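Local coordinates for uncharacterized protein (Bacteroides vulgatus, PDB 4FMR) that probably binds DNA, pairing an HU/IHF-like domain with an immunoglobulin-like domain, although its precise function has not been established, at residues R31-K35 and E36-D40; L201-A204 and S205-D208. All coordinates share one frame; numbering follows the deposited sequence. Where two conformers were deposited one is given.

Interaction 1 (R31-K35 and E36-D40); sequences RSIDK and EIILD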
loop_
_atom_site.group_PDB
_atom_site.type_symbol
_atom_site.label_atom_id
_atom_site.label_comp_id
_atom_site.label_asym_id
_atom_site.label_seq_id
_atom_site.Cartn_x
_atom_site.Cartn_y
_atom_site.Cartn_z
ATOM N N ARG B 31 -0.164 16.100 11.701
ATOM C CA ARG B 31 1.301 16.144 11.805
ATOM C C ARG B 31 1.868 14.806 11.353
ATOM O O ARG B 31 1.106 13.909 10.994
ATOM C CB ARG B 31 1.749 16.470 13.262
ATOM C CG ARG B 31 1.396 15.400 14.312
ATOM C CD ARG B 31 1.663 15.837 15.743
ATOM N NE ARG B 31 0.672 16.815 16.208
ATOM C CZ ARG B 31 -0.320 16.553 17.057
ATOM N NH1 ARG B 31 -0.449 15.341 17.586
ATOM N NH2 ARG B 31 -1.169 17.509 17.411
ATOM N N SER B 32 3.195 14.668 11.389
ATOM C CA SER B 32 3.877 13.428 11.027
ATOM C C SER B 32 4.565 12.837 12.254
ATOM O O SER B 32 5.118 13.583 13.056
ATOM C CB SER B 32 4.887 13.672 9.907
ATOM O OG SER B 32 5.917 14.564 10.305
ATOM N N ILE B 33 4.526 11.510 12.415
ATOM C CA ILE B 33 5.204 10.904 13.561
ATOM C C ILE B 33 6.132 9.774 13.050
ATOM O O ILE B 33 5.878 9.158 11.993
ATOM C CB ILE B 33 4.245 10.421 14.681
ATOM C CG1 ILE B 33 3.459 9.141 14.279
ATOM C CG2 ILE B 33 3.334 11.554 15.181
ATOM C CD1 ILE B 33 2.814 8.434 15.468
ATOM N N ASP B 34 7.205 9.519 13.817
ATOM C CA ASP B 34 8.198 8.494 13.519
ATOM C C ASP B 34 8.287 7.531 14.696
ATOM O O ASP B 34 7.488 7.647 15.623
ATOM C CB ASP B 34 9.565 9.142 13.207
ATOM C CG ASP B 34 10.105 10.077 14.291
ATOM O OD1 ASP B 34 9.499 10.132 15.396
ATOM O OD2 ASP B 34 11.099 10.782 14.020
ATOM N N LYS B 35 9.289 6.635 14.690
ATOM C CA LYS B 35 9.497 5.613 15.721
ATOM C C LYS B 35 9.701 6.205 17.099
ATOM O O LYS B 35 9.208 5.624 18.067
ATOM C CB LYS B 35 10.679 4.699 15.379
ATOM C CG LYS B 35 10.257 3.578 14.436
ATOM C CD LYS B 35 11.319 2.481 14.284
ATOM C CE LYS B 35 12.183 2.681 13.069
ATOM N NZ LYS B 35 13.126 1.553 12.872
ATOM N N GLU B 36 10.394 7.362 17.194
ATOM C CA GLU B 36 10.671 8.031 18.459
ATOM C C GLU B 36 9.376 8.455 19.154
ATOM O O GLU B 36 9.235 8.205 20.336
ATOM C CB GLU B 36 11.596 9.251 18.263
ATOM C CG GLU B 36 12.048 9.816 19.604
ATOM C CD GLU B 36 12.688 11.193 19.686
ATOM O OE1 GLU B 36 12.529 12.009 18.748
ATOM O OE2 GLU B 36 13.281 11.482 20.749
ATOM N N ILE B 37 8.437 9.073 18.431
ATOM C CA ILE B 37 7.156 9.529 18.994
ATOM C C ILE B 37 6.268 8.298 19.351
ATOM O O ILE B 37 5.659 8.269 20.430
ATOM C CB ILE B 37 6.459 10.519 18.010
ATOM C CG1 ILE B 37 7.313 11.817 17.872
ATOM C CG2 ILE B 37 5.037 10.864 18.474
ATOM C CD1 ILE B 37 7.252 12.476 16.443
ATOM N N ILE B 38 6.240 7.282 18.456
ATOM C CA ILE B 38 5.509 6.028 18.658
ATOM C C ILE B 38 5.950 5.417 19.974
ATOM O O ILE B 38 5.105 5.121 20.795
ATOM C CB ILE B 38 5.691 5.045 17.463
ATOM C CG1 ILE B 38 4.991 5.579 16.206
ATOM C CG2 ILE B 38 5.203 3.612 17.822
ATOM C CD1 ILE B 38 5.373 4.893 14.919
ATOM N N LEU B 39 7.255 5.281 20.197
ATOM C CA LEU B 39 7.817 4.719 21.433
ATOM C C LEU B 39 7.437 5.549 22.656
ATOM O O LEU B 39 7.106 4.981 23.692
ATOM C CB LEU B 39 9.353 4.610 21.324
ATOM C CG LEU B 39 9.860 3.406 20.515
ATOM C CD1 LEU B 39 11.336 3.560 20.171
ATOM C CD2 LEU B 39 9.590 2.098 21.249
ATOM N N ASP B 40 7.481 6.880 22.542
ATOM C CA ASP B 40 7.077 7.776 23.623
ATOM C C ASP B 40 5.588 7.609 23.955
ATOM O O ASP B 40 5.237 7.639 25.124
ATOM C CB ASP B 40 7.356 9.243 23.254
ATOM C CG ASP B 40 8.814 9.622 23.083
ATOM O OD1 ASP B 40 9.693 8.812 23.476
ATOM O OD2 ASP B 40 9.079 10.693 22.484
#

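Interaction 2 (L201-A204 and S205-D208); sequences LLPA and SLED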
loop_
_atom_site.group_PDB
_atom_site.type_symbol
_atom_site.label_atom_id
_atom_site.label_comp_id
_atom_site.label_asym_id
_atom_site.label_seq_id
_atom_site.Cartn_x
_atom_site.Cartn_y
_atom_site.Cartn_z
ATOM N N LEU B 201 10.668 17.510 -10.889
ATOM C CA LEU B 201 11.665 16.442 -10.793
ATOM C C LEU B 201 12.251 16.528 -9.412
ATOM O O LEU B 201 12.757 17.575 -9.055
ATOM C CB LEU B 201 12.770 16.521 -11.878
ATOM C CG LEU B 201 13.808 15.347 -11.825
ATOM C CD1 LEU B 201 13.144 13.993 -12.026
ATOM C CD2 LEU B 201 14.869 15.503 -12.893
ATOM N N LEU B 202 12.129 15.488 -8.609
ATOM C CA LEU B 202 12.666 15.518 -7.246
ATOM C C LEU B 202 14.169 15.236 -7.233
ATOM O O LEU B 202 14.583 14.315 -7.919
ATOM C CB LEU B 202 11.941 14.484 -6.347
ATOM C CG LEU B 202 10.476 14.755 -6.004
ATOM C CD1 LEU B 202 9.818 13.516 -5.421
ATOM C CD2 LEU B 202 10.341 15.936 -5.055
ATOM N N PRO B 203 15.009 15.965 -6.458
ATOM C CA PRO B 203 16.450 15.591 -6.389
ATOM C C PRO B 203 16.649 14.149 -5.877
ATOM O O PRO B 203 15.857 13.647 -5.068
ATOM C CB PRO B 203 17.055 16.608 -5.399
ATOM C CG PRO B 203 16.021 17.679 -5.245
ATOM C CD PRO B 203 14.688 17.085 -5.547
ATOM N N ALA B 204 17.713 13.494 -6.365
ATOM C CA ALA B 204 18.057 12.103 -6.075
ATOM C C ALA B 204 18.663 11.904 -4.688
ATOM O O ALA B 204 18.514 10.828 -4.114
ATOM C CB ALA B 204 19.034 11.593 -7.129
ATOM N N SER B 205 19.307 12.933 -4.150
ATOM C CA SER B 205 20.035 12.925 -2.875
ATOM C C SER B 205 19.133 13.012 -1.613
ATOM O O SER B 205 19.670 12.940 -0.505
ATOM C CB SER B 205 21.034 14.087 -2.845
ATOM O OG SER B 205 20.367 15.308 -3.121
ATOM N N LEU B 206 17.797 13.159 -1.764
ATOM C CA LEU B 206 16.880 13.252 -0.628
ATOM C C LEU B 206 16.839 11.956 0.162
ATOM O O LEU B 206 16.623 10.880 -0.405
ATOM C CB LEU B 206 15.453 13.609 -1.077
ATOM C CG LEU B 206 15.218 14.999 -1.662
ATOM C CD1 LEU B 206 13.954 15.014 -2.480
ATOM C CD2 LEU B 206 15.185 16.055 -0.578
ATOM N N GLU B 207 17.045 12.074 1.477
ATOM C CA GLU B 207 16.996 10.977 2.432
ATOM C C GLU B 207 15.543 10.575 2.642
ATOM O O GLU B 207 14.673 11.455 2.622
ATOM C CB GLU B 207 17.670 11.430 3.746
ATOM C CG GLU B 207 17.580 10.496 4.957
ATOM C CD GLU B 207 18.074 9.060 4.856
ATOM O OE1 GLU B 207 18.737 8.698 3.856
ATOM O OE2 GLU B 207 17.765 8.285 5.787
ATOM N N ASP B 208 15.270 9.256 2.811
ATOM C CA ASP B 208 13.927 8.728 3.073
ATOM C C ASP B 208 13.274 9.435 4.256
ATOM O O ASP B 208 13.936 9.755 5.255
ATOM C CB ASP B 208 13.930 7.201 3.364
ATOM C CG ASP B 208 14.613 6.340 2.330
ATOM O OD1 ASP B 208 15.850 6.379 2.256
ATOM O OD2 ASP B 208 13.922 5.534 1.685
HETATM O O HOH W 1 17.784 9.034 -2.423
#

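Interaction 1 (R31-K35 and E36-D40)
Ile33 and Ile38 close a hydrophobic staple over the first turn of helix 35-45, with Asp34 between them in sequence as the N-cap. The staple touches where the CD1 end of Ile33 meets CG1 of Ile38 at 3.7 Å, the two side chains running roughly perpendicular. Ile33 reaches both Ile37 and Ile38 because its branches part: CG1, placed between its backbone N and carbonyl carbon (chi1 73°), carries CD1 to Ile38, while CG2 rests on Ile37 CG2 at 3.8 Å. Asp34 folds its carboxylate back over the helix start, chi1 55°, and OD1 takes a weak capping bond from Ile37 N at 3.4 Å. The same oxygen lies 3.4 Å from Ile37 CD1, so that methyl lies against the cap. Behind the side chains the i to i+4 backbone bonding of the helix begins with Ile38 N to Asp34 O, 3.1 Å. Leu39 continues inward onto Met54, Ala55 and Ile58, packing helix 35-45 against helix 51-70. Ser32 and Ile33 pair in a parallel beta ladder with a strand of the second subunit, so the sheet runs on across the interface; Met61 of that subunit packs on Ile38. Lys35 bends at chi3, and its NZ makes salt bridges with both Glu59 OE2 and Glu62 OE1 of helix 51-70, while its own carbonyl O accepts Leu39 N at 2.9 Å.

Interaction 2 (L201-A204 and S205-D208)
Pro203 to Leu206 make an open type I beta turn with Ala204 and Ser205 at its corners: the end CA atoms of Pro203 and Leu206 lie 6.2 Å apart, and Pro203 O stands 3.9 Å from Leu206 N, long for the usual closing bond. Leu206 folds back across the mouth of the turn. Its CG lies anti to its own carbonyl carbon (chi1 -67°), which sends CD1 back to the CD corner of the proline ring, 3.8 Å from Pro203 CD, the two side chains meeting at a slant. That same methyl lies 3.5 Å from Pro203 O, and it reaches Leu202 more loosely, 4.4 Å from its CB. Leu202 and Leu206 are both buried, and they converge on Leu174 of strand 171-176, with Ile239 also touching Leu206. On the polar side a water donates to Ala204 O at 2.6 Å and to Leu206 O at 3.0 Å, bridging carbonyls two residues apart. Farther on, Glu207 and Asp208 turn to the second subunit, forming salt bridges with its Lys110 and Arg113. The loop carries the chain from strand 197-201 in one sheet of the immunoglobulin-like sandwich to strand 209-217 in the other, and the bond from Glu207 O to the hydroxyl of Tyr211, four residues on, is that of a tyrosine corner, a hallmark of Greek-key beta sandwiches.

Interaction 1 comes first along the chain, in the HU/IHF-like DNA-binding domain, and interaction 2 follows far later in the immunoglobulin-like domain; they share no helix, strand or sheet. Their centres are 23 Å apart, and their nearest atoms come within about 9 Å without touching. Each is a local change of direction: 31-40 passes from a short strand into a helix, 201-208 from one sheet of the sandwich to the other. Both reach the second subunit. The HU/IHF-like domain does so by a beta ladder and packing, consistent with the dimeric build of HU and IHF; the immunoglobulin-like domain adds Glu207 and Asp208, which meet Lys110 and Arg113 of helix 110-117 in the second subunit.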